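SusD homolog (Bacteroides thetaiotaomicron VPI-5482, PDB 3FDH) probably binds glycans at the outer membrane for uptake by a partner transporter. Local coordinates at residues G253-N256 against S257-F261; G318-A321 against F322-A325. All coordinates share one frame; numbering follows the deposited sequence.

Contact 1 (G253-N256 against S257-F261); sequences GFYN and SRAGF
Phe254, Tyr255 and the water-linked Gly253 on the last turn of helix 250-258 meet Ser257 to Phe261, where the chain leaves the helix. Backbone hydrogen bonds define this end: Ser257 N to Gly253 O, Arg258 N to Phe254 O and Ala259 N to Tyr255 O are three successive i+4 bonds. In the last, Ala259 N lies 2.8 Å from Tyr255 O and stands 40° above the carbonyl plane, not on a lone pair; Ala259 then turns to positive phi.

Phe254 has CG anti to its N (chi1 169°), so that the ring end comes close to Arg258, Gly260 and Phe261 although CB points away. Arg258 CB makes a CH-pi contact over one face, 4.0 Å from the Phe254 ring centroid, while Gly260, lacking a side chain, brings its CA to 3.8 Å from Phe254 CE2. The edge of Phe254 meets the face of Phe261 in an inclined edge-to-face pair, centroids 4.8 Å apart and planes at 53°; Phe254 CD2 to Phe261 CE2 is 3.5 Å. A second CH-pi contact sets Ala259 CA over a face of Tyr255, 3.9 Å from the ring centroid, and Phe261 O comes in at the edge, 3.7 Å from Tyr255 CE1.

One water joins the polar side: it donates to Gly253 O and Asn256 OD1 and accepts from Ser257 OG (2.8 Å).

Leu59 and Thr43 touch both Phe254 and Phe261, tying the helix end to helices 57-63 and 40-48. Backbone bonds end the helix, while rings and CH-pi contacts pack around Ala259 O and Phe261 N, buried without a polar partner, probably at some cost.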
loop_
_atom_site.group_PDB
_atom_site.type_symbol
_atom_site.label_atom_id
_atom_site.label_comp_id
_atom_site.label_asym_id
_atom_site.label_seq_id
_atom_site.Cartn_x
_atom_site.Cartn_y
_atom_site.Cartn_z
ATOM N N GLY A 253 13.149 -7.363 -2.250
ATOM C CA GLY A 253 14.005 -7.744 -1.136
ATOM C C GLY A 253 13.512 -8.954 -0.405
ATOM O O GLY A 253 14.282 -9.871 -0.071
ATOM N N PHE A 254 12.220 -8.957 -0.139
ATOM C CA PHE A 254 11.586 -10.095 0.523
ATOM C C PHE A 254 11.773 -11.368 -0.273
ATOM O O PHE A 254 12.168 -12.394 0.266
ATOM C CB PHE A 254 10.089 -9.894 0.761
ATOM C CG PHE A 254 9.402 -11.165 1.200
ATOM C CD1 PHE A 254 9.503 -11.606 2.505
ATOM C CD2 PHE A 254 8.711 -11.956 0.279
ATOM C CE1 PHE A 254 8.906 -12.793 2.889
ATOM C CE2 PHE A 254 8.128 -13.146 0.665
ATOM C CZ PHE A 254 8.220 -13.557 1.959
ATOM N N TYR A 255 11.520 -11.296 -1.567
ATOM C CA TYR A 255 11.652 -12.488 -2.422
ATOM C C TYR A 255 13.109 -12.924 -2.550
ATOM O O TYR A 255 13.443 -14.099 -2.652
ATOM C CB TYR A 255 11.037 -12.278 -3.822
ATOM C CG TYR A 255 11.050 -13.575 -4.595
ATOM C CD1 TYR A 255 10.066 -14.537 -4.395
ATOM C CD2 TYR A 255 12.042 -13.839 -5.531
ATOM C CE1 TYR A 255 10.094 -15.748 -5.057
ATOM C CE2 TYR A 255 12.093 -15.047 -6.185
ATOM C CZ TYR A 255 11.119 -16.002 -5.947
ATOM O OH TYR A 255 11.185 -17.193 -6.638
ATOM N N ASN A 256 13.979 -11.934 -2.529
ATOM C CA ASN A 256 15.403 -12.171 -2.706
ATOM C C ASN A 256 15.934 -12.886 -1.495
ATOM O O ASN A 256 16.820 -13.728 -1.604
ATOM C CB ASN A 256 16.125 -10.856 -2.909
ATOM C CG ASN A 256 17.603 -11.020 -3.057
ATOM O OD1 ASN A 256 18.358 -10.622 -2.156
ATOM N ND2 ASN A 256 18.044 -11.607 -4.186
ATOM N N SER A 257 15.352 -12.561 -0.344
ATOM C CA SER A 257 15.764 -13.110 0.959
ATOM C C SER A 257 15.049 -14.382 1.383
ATOM O O SER A 257 15.630 -15.210 2.089
ATOM C CB SER A 257 15.537 -12.096 2.081
ATOM O OG SER A 257 16.482 -11.041 1.959
ATOM N N ARG A 258 13.803 -14.511 0.955
ATOM C CA ARG A 258 12.915 -15.591 1.401
ATOM C C ARG A 258 12.307 -16.473 0.333
ATOM O O ARG A 258 11.823 -17.562 0.636
ATOM C CB ARG A 258 11.768 -14.987 2.227
ATOM C CG ARG A 258 12.252 -14.132 3.357
ATOM C CD ARG A 258 12.971 -14.999 4.348
ATOM N NE ARG A 258 13.970 -14.240 5.088
ATOM C CZ ARG A 258 15.039 -14.799 5.646
ATOM N NH1 ARG A 258 15.239 -16.133 5.538
ATOM N NH2 ARG A 258 15.903 -14.031 6.299
ATOM N N ALA A 259 12.344 -16.022 -0.904
ATOM C CA ALA A 259 11.755 -16.750 -2.026
ATOM C C ALA A 259 10.374 -17.256 -1.608
ATOM O O ALA A 259 9.965 -18.354 -1.943
ATOM C CB ALA A 259 12.663 -17.920 -2.451
ATOM N N GLY A 260 9.628 -16.403 -0.925
ATOM C CA GLY A 260 8.398 -16.828 -0.261
ATOM C C GLY A 260 7.048 -16.604 -0.865
ATOM O O GLY A 260 6.032 -16.877 -0.233
ATOM N N PHE A 261 7.053 -16.114 -2.084
ATOM C CA PHE A 261 5.833 -15.873 -2.872
ATOM C C PHE A 261 5.742 -16.778 -4.097
ATOM O O PHE A 261 6.726 -17.129 -4.723
ATOM C CB PHE A 261 5.787 -14.463 -3.455
ATOM C CG PHE A 261 5.554 -13.351 -2.462
ATOM C CD1 PHE A 261 4.584 -13.430 -1.499
ATOM C CD2 PHE A 261 6.265 -12.179 -2.592
ATOM C CE1 PHE A 261 4.369 -12.369 -0.653
ATOM C CE2 PHE A 261 6.041 -11.117 -1.766
ATOM C CZ PHE A 261 5.098 -11.207 -0.804
HETATM O O HOH W 1 17.375 -9.190 0.109
#

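Contact 2 (G318-A321 against F322-A325)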
loop_
_atom_site.group_PDB
_atom_site.type_symbol
_atom_site.label_atom_id
_atom_site.label_comp_id
_atom_site.label_asym_id
_atom_site.label_seq_id
_atom_site.Cartn_x
_atom_site.Cartn_y
_atom_site.Cartn_z
ATOM N N GLY A 318 5.472 -21.013 -9.756
ATOM C CA GLY A 318 5.786 -19.868 -10.584
ATOM C C GLY A 318 5.580 -18.615 -9.775
ATOM O O GLY A 318 5.158 -18.663 -8.615
ATOM N N ILE A 319 5.847 -17.482 -10.408
ATOM C CA ILE A 319 5.847 -16.222 -9.702
ATOM C C ILE A 319 5.334 -15.068 -10.530
ATOM O O ILE A 319 5.217 -15.175 -11.720
ATOM C CB ILE A 319 7.309 -15.837 -9.295
ATOM C CG1 ILE A 319 8.221 -15.869 -10.530
ATOM C CG2 ILE A 319 7.834 -16.750 -8.130
ATOM C CD1 ILE A 319 9.626 -15.304 -10.384
ATOM N N SER A 320 5.001 -13.968 -9.842
ATOM C CA SER A 320 4.729 -12.723 -10.546
ATOM C C SER A 320 6.087 -12.129 -10.968
ATOM O O SER A 320 7.096 -12.300 -10.286
ATOM C CB SER A 320 3.950 -11.713 -9.697
ATOM O OG SER A 320 4.741 -11.168 -8.644
ATOM N N ALA A 321 6.090 -11.405 -12.076
ATOM C CA ALA A 321 7.302 -10.743 -12.592
ATOM C C ALA A 321 7.858 -9.742 -11.561
ATOM O O ALA A 321 9.062 -9.453 -11.473
ATOM C CB ALA A 321 6.976 -10.022 -13.923
ATOM N N PHE A 322 6.928 -9.288 -10.742
ATOM C CA PHE A 322 7.162 -8.208 -9.769
ATOM C C PHE A 322 8.210 -8.517 -8.684
ATOM O O PHE A 322 8.860 -7.614 -8.154
ATOM C CB PHE A 322 5.851 -7.780 -9.112
ATOM C CG PHE A 322 4.859 -7.225 -10.090
ATOM C CD1 PHE A 322 5.130 -6.046 -10.764
ATOM C CD2 PHE A 322 3.701 -7.938 -10.393
ATOM C CE1 PHE A 322 4.230 -5.551 -11.668
ATOM C CE2 PHE A 322 2.807 -7.469 -11.301
ATOM C CZ PHE A 322 3.069 -6.261 -11.958
ATOM N N VAL A 323 8.396 -9.801 -8.401
ATOM C CA VAL A 323 9.344 -10.198 -7.368
ATOM C C VAL A 323 10.796 -9.912 -7.804
ATOM O O VAL A 323 11.702 -9.911 -6.984
ATOM C CB VAL A 323 9.151 -11.684 -6.917
ATOM C CG1 VAL A 323 7.662 -11.963 -6.431
ATOM C CG2 VAL A 323 9.620 -12.678 -8.009
ATOM N N TYR A 324 11.017 -9.665 -9.101
ATOM C CA TYR A 324 12.357 -9.357 -9.640
ATOM C C TYR A 324 12.558 -7.890 -10.032
ATOM O O TYR A 324 13.531 -7.520 -10.705
ATOM C CB TYR A 324 12.691 -10.293 -10.814
ATOM C CG TYR A 324 13.168 -11.642 -10.312
ATOM C CD1 TYR A 324 14.423 -11.780 -9.739
ATOM C CD2 TYR A 324 12.363 -12.766 -10.392
ATOM C CE1 TYR A 324 14.847 -13.001 -9.255
ATOM C CE2 TYR A 324 12.768 -13.978 -9.887
ATOM C CZ TYR A 324 14.005 -14.088 -9.313
ATOM O OH TYR A 324 14.426 -15.326 -8.852
ATOM N N ALA A 325 11.623 -7.046 -9.601
ATOM C CA ALA A 325 11.633 -5.589 -9.927
ATOM C C ALA A 325 12.561 -4.858 -8.953
ATOM O O ALA A 325 12.136 -4.042 -8.160
ATOM C CB ALA A 325 10.204 -4.999 -9.851
#
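A short 3-10 turn directly after strand 319-320 folds Val323 and Tyr324 back against Ile319, Ser320 and Ala321. The backbone evidence is a run of i+3 bonds. Val323 N to Ser320 O is weak, long at 3.4 Å although nearly straight; Tyr324 N to Ala321 O is firmer at 3.1 Å, with an N-H...O angle of 161°; Ala325 N to Phe322 O continues the series.

Apolar packing centres on the delta methyl of Ile319. With chi1 at 53°, CG1 stands between the backbone N and the carbonyl carbon, and CD1 reaches the returning chain. There Ile319 CD1 meets the rim of the Tyr324 ring in the ring plane, 3.4 Å from Tyr324 CE2, and the two side chains cross at about a right angle. The same CD1 of Ile319 lies 3.5 Å from Val323 CG2, and that valine methyl also rests 3.4 Å from Ser320 O, flanking the carbonyl that takes the weak bond.

The hydroxyl of Ser320 is hydrogen-bonded to Glu52 OE2. The same OG lies at the edge of the Phe322 ring, 3.8 Å from Phe322 CD2, and 3.7 Å from Val323 CG1. Trp425 meets the Phe322 ring edge-to-face, and Tyr324 OH bonds to Arg292 NH2.

Both rings are thus met at the edge within the turn, Tyr324 by a methyl, Phe322 by a serine oxygen. The hydroxyls of Ser320 and Tyr324 have partners elsewhere in the chain, so the side-chain contacts within the turn are mostly van der Waals.

In the fold
Contacts 1 and 2 are neighbours in space, their centres 10 Å apart, although contact 1 closes in the chain well before contact 2 opens. Tyr255 makes most of the junction: Tyr255 CG lies 3.5 Å from Val323 CB, its ring meets that of Tyr324 edge-to-face, and Tyr255 OH is 3.7 Å from Ile319 CG2. Ile319 CG2 is also 3.6 Å from Phe261 O. Phe251, earlier on helix 250-258, extends the interface: its ring meets that of Phe261 with planes about 25° apart, and it touches Phe322 and Val323. The helix end and the 3-10 turn therefore pack against each other; the centre of contact 1 is about 18 Å and that of contact 2 about 17 Å from the centre of the chain.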